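Local coordinates for protein trehalose-6-phosphate phosphatase (Neosartorya fumigata, PDB 5DXL) that is a phosphatase-family member of the HAD superfamily, built from a Rossmann-like core domain and a smaller alpha/beta cap domain, at residues 101-104 with 105-108; 125-128 with 129-132. All blocks are in the same frame, centred on the assembly; numbering follows the deposited sequence. Where two conformers were deposited one is given.

Interaction 1: 101-104 with 105-108; sequences WENL and AESS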
ATOM      1  N   TRP A 101      -4.560 -16.953   4.852  1.00 16.52           N
ATOM      2  CA  TRP A 101      -3.523 -15.969   4.576  1.00 15.97           C
ATOM      3  C   TRP A 101      -2.423 -16.587   3.731  1.00 19.45           C
ATOM      4  O   TRP A 101      -1.977 -17.698   4.022  1.00 22.44           O
ATOM      5  CB  TRP A 101      -2.924 -15.449   5.870  1.00 16.06           C
ATOM      6  CG  TRP A 101      -3.788 -14.495   6.621  1.00 15.63           C
ATOM      7  CD1 TRP A 101      -4.750 -14.802   7.539  1.00 19.19           C
ATOM      8  CD2 TRP A 101      -3.750 -13.072   6.536  1.00 14.05           C
ATOM      9  NE1 TRP A 101      -5.313 -13.649   8.031  1.00 19.48           N
ATOM     10  CE2 TRP A 101      -4.717 -12.573   7.426  1.00 13.76           C
ATOM     11  CE3 TRP A 101      -2.991 -12.166   5.787  1.00 12.90           C
ATOM     12  CZ2 TRP A 101      -4.936 -11.207   7.597  1.00 15.74           C
ATOM     13  CZ3 TRP A 101      -3.220 -10.816   5.947  1.00 14.82           C
ATOM     14  CH2 TRP A 101      -4.181 -10.349   6.847  1.00 12.98           C
ATOM     15  N   GLU A 102      -1.985 -15.880   2.694  1.00 14.05           N
ATOM     16  CA  GLU A 102      -0.814 -16.330   1.958  1.00 16.19           C
ATOM     17  C   GLU A 102       0.417 -15.564   2.411  1.00 17.17           C
ATOM     18  O   GLU A 102       0.389 -14.333   2.526  1.00 13.95           O
ATOM     19  CB  GLU A 102      -0.988 -16.173   0.450  1.00 18.78           C
ATOM     20  CG  GLU A 102       0.325 -16.468  -0.286  1.00 27.04           C
ATOM     21  CD  GLU A 102       0.167 -16.739  -1.769  1.00 37.30           C
ATOM     22  OE1 GLU A 102      -0.905 -16.434  -2.334  1.00 43.42           O
ATOM     23  OE2 GLU A 102       1.137 -17.260  -2.366  1.00 34.74           O
ATOM     24  N   ASN A 103       1.499 -16.295   2.663  1.00 15.18           N
ATOM     25  CA  ASN A 103       2.780 -15.699   2.999  1.00 13.67           C
ATOM     26  C   ASN A 103       3.569 -15.512   1.714  1.00 17.64           C
ATOM     27  O   ASN A 103       4.189 -16.450   1.213  1.00 14.84           O
ATOM     28  CB  ASN A 103       3.545 -16.592   3.987  1.00 17.25           C
ATOM     29  CG  ASN A 103       4.832 -15.959   4.489  1.00 16.25           C
ATOM     30  OD1 ASN A 103       5.426 -15.102   3.834  1.00 14.89           O
ATOM     31  ND2 ASN A 103       5.269 -16.388   5.670  1.00 17.25           N
ATOM     32  N   LEU A 104       3.543 -14.299   1.177  1.00 15.63           N
ATOM     33  CA  LEU A 104       4.116 -14.059  -0.138  1.00 16.36           C
ATOM     34  C   LEU A 104       5.640 -14.105  -0.106  1.00 15.94           C
ATOM     35  O   LEU A 104       6.274 -14.378  -1.129  1.00 18.16           O
ATOM     36  CB  LEU A 104       3.621 -12.715  -0.694  1.00 18.81           C
ATOM     37  CG  LEU A 104       2.114 -12.742  -0.972  1.00 21.92           C
ATOM     38  CD1 LEU A 104       1.569 -11.373  -1.353  1.00 23.86           C
ATOM     39  CD2 LEU A 104       1.827 -13.746  -2.074  1.00 28.00           C
ATOM     40  N   ALA A 105       6.237 -13.853   1.056  1.00 13.42           N
ATOM     41  CA  ALA A 105       7.675 -13.969   1.178  1.00 17.49           C
ATOM     42  C   ALA A 105       8.053 -15.428   1.048  1.00 15.74           C
ATOM     43  O   ALA A 105       8.923 -15.771   0.254  1.00 14.16           O
ATOM     44  CB  ALA A 105       8.171 -13.401   2.507  1.00 20.09           C
ATOM     45  N   GLU A 106       7.368 -16.283   1.805  1.00 13.06           N
ATOM     46  CA  GLU A 106       7.693 -17.701   1.783  1.00 13.48           C
ATOM     47  C   GLU A 106       7.347 -18.352   0.442  1.00 15.16           C
ATOM     48  O   GLU A 106       7.936 -19.366   0.089  1.00 13.67           O
ATOM     49  CB  GLU A 106       6.999 -18.433   2.936  1.00 12.37           C
ATOM     50  CG  GLU A 106       7.755 -18.283   4.250  1.00 13.94           C
ATOM     51  CD  GLU A 106       9.087 -19.026   4.232  1.00 14.12           C
ATOM     52  OE1 GLU A 106       9.063 -20.251   3.991  1.00 13.15           O
ATOM     53  OE2 GLU A 106      10.147 -18.395   4.452  1.00 14.68           O
ATOM     54  N   SER A 107       6.416 -17.764  -0.300  0.50 13.76           N
ATOM     55  CA  SER A 107       6.063 -18.283  -1.618  0.50 13.82           C
ATOM     56  C   SER A 107       7.075 -17.892  -2.691  0.50 15.28           C
ATOM     57  O   SER A 107       6.980 -18.333  -3.829  0.50 16.94           O
ATOM     58  CB  SER A 107       4.674 -17.803  -2.022  0.50 17.51           C
ATOM     59  OG  SER A 107       3.722 -18.230  -1.071  0.50 14.95           O
ATOM     60  N   SER A 108       8.044 -17.064  -2.318  1.00 13.31           N
ATOM     61  CA  SER A 108       9.077 -16.628  -3.256  1.00 15.27           C
ATOM     62  C   SER A 108      10.399 -17.344  -2.987  1.00 15.13           C
ATOM     63  O   SER A 108      10.602 -17.907  -1.923  1.00 16.65           O
ATOM     64  CB  SER A 108       9.280 -15.111  -3.165  1.00 16.73           C
ATOM     65  OG  SER A 108      10.048 -14.752  -2.028  1.00 16.42           O
TER
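N103 OD1 takes two backbone N-H groups from the turn that follows it. The stronger bond comes from E106 N, 3.0 Å from N103 OD1 and nearly straight at the hydrogen (168°); the second, from A105 N to N103 OD1, is weak. The amide is met from above its plane, since E106 N stands 67° out of the carbonyl plane of N103 and so misses the lone-pair directions. With CG anti to the backbone N (chi1 -174°), it lies beside the residue's own carbonyl carbon, which carries OD1 forward to the N-H groups of A105 and E106. The main-chain oxygen of the same residue adds an i to i+4 bond, S107 N to N103 O at 3.0 Å, with the donor in the carbonyl plane. OD1 bound to the N-H groups at i+2 (weakly) and i+3, with the main-chain O bound at i+4, makes an Asx motif; 105-107 have helical phi/psi values without regular helical bonds.

Beyond the bonds, the aliphatic stem of E106 lies against the amide, with E106 CG 3.4 Å from N103 ND2, while the E106 carboxylate leads away. The type I turn from A105 to S108 is closed on A105 O, which receives both S108 N at 3.0 Å and S108 OG at 2.7 Å. On the exposed side, the extended chain of E102 brings OE2 to 3.0 Å from S107 OG, but S107, modelled in two conformers, has one hydroxyl proton, and whether it goes to E102 OE2 or N103 O is not settled.

The turn ends the edge strand 101-103 of the large mixed sheet, which pairs with strand 92-94 through backbone bonds of E102 to I93; N103 also rests on F92. A105 touches M110 and V137, S108 touches F187, and the chain then runs on into helix 112-125.

Interaction 2: 125-128 with 129-132; sequences ERTQ and GSFI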
ATOM      1  N   GLU A 125      32.753  -5.794   7.453  1.00 18.27           N
ATOM      2  CA  GLU A 125      34.090  -6.025   7.991  1.00 17.79           C
ATOM      3  C   GLU A 125      35.075  -4.946   7.532  1.00 20.82           C
ATOM      4  O   GLU A 125      36.075  -4.680   8.203  1.00 22.87           O
ATOM      5  CB  GLU A 125      34.590  -7.411   7.578  1.00 21.10           C
ATOM      6  CG  GLU A 125      33.790  -8.553   8.186  1.00 25.56           C
ATOM      7  CD  GLU A 125      33.987  -9.867   7.448  1.00 34.83           C
ATOM      8  OE1 GLU A 125      34.629  -9.862   6.375  1.00 35.48           O
ATOM      9  OE2 GLU A 125      33.488 -10.905   7.936  1.00 38.97           O
ATOM     10  N   ARG A 126      34.776  -4.313   6.402  1.00 16.77           N
ATOM     11  CA  ARG A 126      35.688  -3.328   5.812  1.00 16.94           C
ATOM     12  C   ARG A 126      35.214  -1.877   5.950  1.00 17.65           C
ATOM     13  O   ARG A 126      35.803  -0.960   5.363  1.00 19.62           O
ATOM     14  CB  ARG A 126      35.911  -3.659   4.341  1.00 18.63           C
ATOM     15  CG  ARG A 126      36.750  -4.913   4.150  1.00 19.49           C
ATOM     16  CD  ARG A 126      36.430  -5.654   2.867  1.00 24.38           C
ATOM     17  NE  ARG A 126      37.223  -6.882   2.759  1.00 28.15           N
ATOM     18  CZ  ARG A 126      36.927  -8.028   3.372  1.00 33.69           C
ATOM     19  NH1 ARG A 126      35.845  -8.121   4.138  1.00 26.18           N
ATOM     20  NH2 ARG A 126      37.713  -9.089   3.217  1.00 31.68           N
ATOM     21  N   THR A 127      34.158  -1.664   6.728  1.00 15.50           N
ATOM     22  CA  THR A 127      33.641  -0.316   6.936  1.00 15.33           C
ATOM     23  C   THR A 127      33.322  -0.129   8.412  1.00 15.72           C
ATOM     24  O   THR A 127      32.229  -0.462   8.864  1.00 14.75           O
ATOM     25  CB  THR A 127      32.378  -0.044   6.090  1.00 14.87           C
ATOM     26  OG1 THR A 127      32.601  -0.436   4.728  1.00 15.33           O
ATOM     27  CG2 THR A 127      32.004   1.424   6.132  1.00 14.58           C
ATOM     28  N   GLN A 128      34.284   0.395   9.169  1.00 15.40           N
ATOM     29  CA  GLN A 128      34.132   0.492  10.616  1.00 17.08           C
ATOM     30  C   GLN A 128      32.904   1.312  10.990  1.00 14.43           C
ATOM     31  O   GLN A 128      32.665   2.379  10.422  1.00 17.95           O
ATOM     32  CB  GLN A 128      35.390   1.104  11.247  1.00 20.67           C
ATOM     33  CG  GLN A 128      35.348   1.184  12.773  1.00 26.37           C
ATOM     34  CD  GLN A 128      35.413  -0.184  13.446  1.00 40.63           C
ATOM     35  OE1 GLN A 128      35.619  -1.208  12.790  1.00 48.12           O
ATOM     36  NE2 GLN A 128      35.243  -0.204  14.764  1.00 50.97           N
ATOM     37  N   GLY A 129      32.115   0.788  11.925  1.00 16.80           N
ATOM     38  CA  GLY A 129      30.904   1.453  12.373  1.00 17.71           C
ATOM     39  C   GLY A 129      29.638   0.923  11.712  1.00 15.97           C
ATOM     40  O   GLY A 129      28.524   1.155  12.203  1.00 15.69           O
ATOM     41  N   SER A 130      29.789   0.224  10.592  1.00 13.69           N
ATOM     42  CA  SER A 130      28.613  -0.255   9.862  1.00 12.73           C
ATOM     43  C   SER A 130      28.086  -1.532  10.485  1.00 15.02           C
ATOM     44  O   SER A 130      28.802  -2.204  11.218  1.00 14.03           O
ATOM     45  CB  SER A 130      28.932  -0.498   8.379  1.00 13.48           C
ATOM     46  OG  SER A 130      29.790  -1.620   8.202  1.00 13.21           O
ATOM     47  N   PHE A 131      26.830  -1.863  10.186  1.00 14.03           N
ATOM     48  CA  PHE A 131      26.248  -3.119  10.648  1.00 14.15           C
ATOM     49  C   PHE A 131      25.076  -3.536   9.781  1.00 13.23           C
ATOM     50  O   PHE A 131      24.536  -2.740   9.013  1.00 11.89           O
ATOM     51  CB  PHE A 131      25.804  -3.020  12.118  1.00 15.22           C
ATOM     52  CG  PHE A 131      24.647  -2.091  12.355  1.00 13.85           C
ATOM     53  CD1 PHE A 131      24.863  -0.741  12.572  1.00 15.34           C
ATOM     54  CD2 PHE A 131      23.344  -2.571  12.386  1.00 16.11           C
ATOM     55  CE1 PHE A 131      23.810   0.123  12.799  1.00 18.78           C
ATOM     56  CE2 PHE A 131      22.279  -1.704  12.612  1.00 19.18           C
ATOM     57  CZ  PHE A 131      22.522  -0.357  12.821  1.00 16.55           C
ATOM     58  N   ILE A 132      24.669  -4.790   9.938  1.00 12.93           N
ATOM     59  CA  ILE A 132      23.597  -5.351   9.135  1.00 14.27           C
ATOM     60  C   ILE A 132      22.347  -5.515   9.971  1.00 15.52           C
ATOM     61  O   ILE A 132      22.414  -6.039  11.086  1.00 15.44           O
ATOM     62  CB  ILE A 132      23.976  -6.719   8.560  1.00 13.77           C
ATOM     63  CG1 ILE A 132      25.228  -6.599   7.685  1.00 16.29           C
ATOM     64  CG2 ILE A 132      22.797  -7.315   7.780  1.00 16.40           C
ATOM     65  CD1 ILE A 132      25.861  -7.936   7.341  1.00 17.03           C
TER
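A type II beta turn from T127 to S130 carries the chain from the end of helix 112-125 into the edge strand 131-134. Its closing bond runs from S130 N to T127 O, 3.1 Å long and fairly straight, with an N-H...O angle of 159°. S130 OG gives a second bond to the same T127 O, at 2.8 Å, arriving in the carbonyl plane on a lone pair, whereas S130 N is tilted from that plane. The serine torsion explains this double grip: OG sits between the backbone N and the carbonyl carbon (chi1 70°), which turns the hydroxyl back to the acceptor and puts S130 OG 3.7 Å from T127 CB. At the third turn position G129 has a positive phi, 98°, a conformation eased by having no CB to press on Q128 O.

T127 OG1 is hydrogen-bonded to F123 O and Q154 NE2, which ties the turn to two helices, and W141 packs on both T127 and S130. One residue thus supplies both donors for T127 O, so the carbonyl of a buried residue is satisfied locally and the S130 hydroxyl gains a defined rotation.

How the interactions relate
Interaction 1 comes first along the chain and closes before interaction 2 opens; helix 112-125 lies between them. Their centres are about 31 Å apart, and the nearest atoms about 17 Å, so they do not touch. They belong to different sheets: 101-104 contributes the outermost strand of the eight-stranded mixed sheet, and 129-132 begins an outermost strand of the four-stranded antiparallel sheet. Interaction 1 therefore turns the chain out of the core sheet toward the helix, and interaction 2 turns it from the helix's far end into the smaller sheet. This is consistent with a HAD cap domain inserted into the core, entered near 105-108.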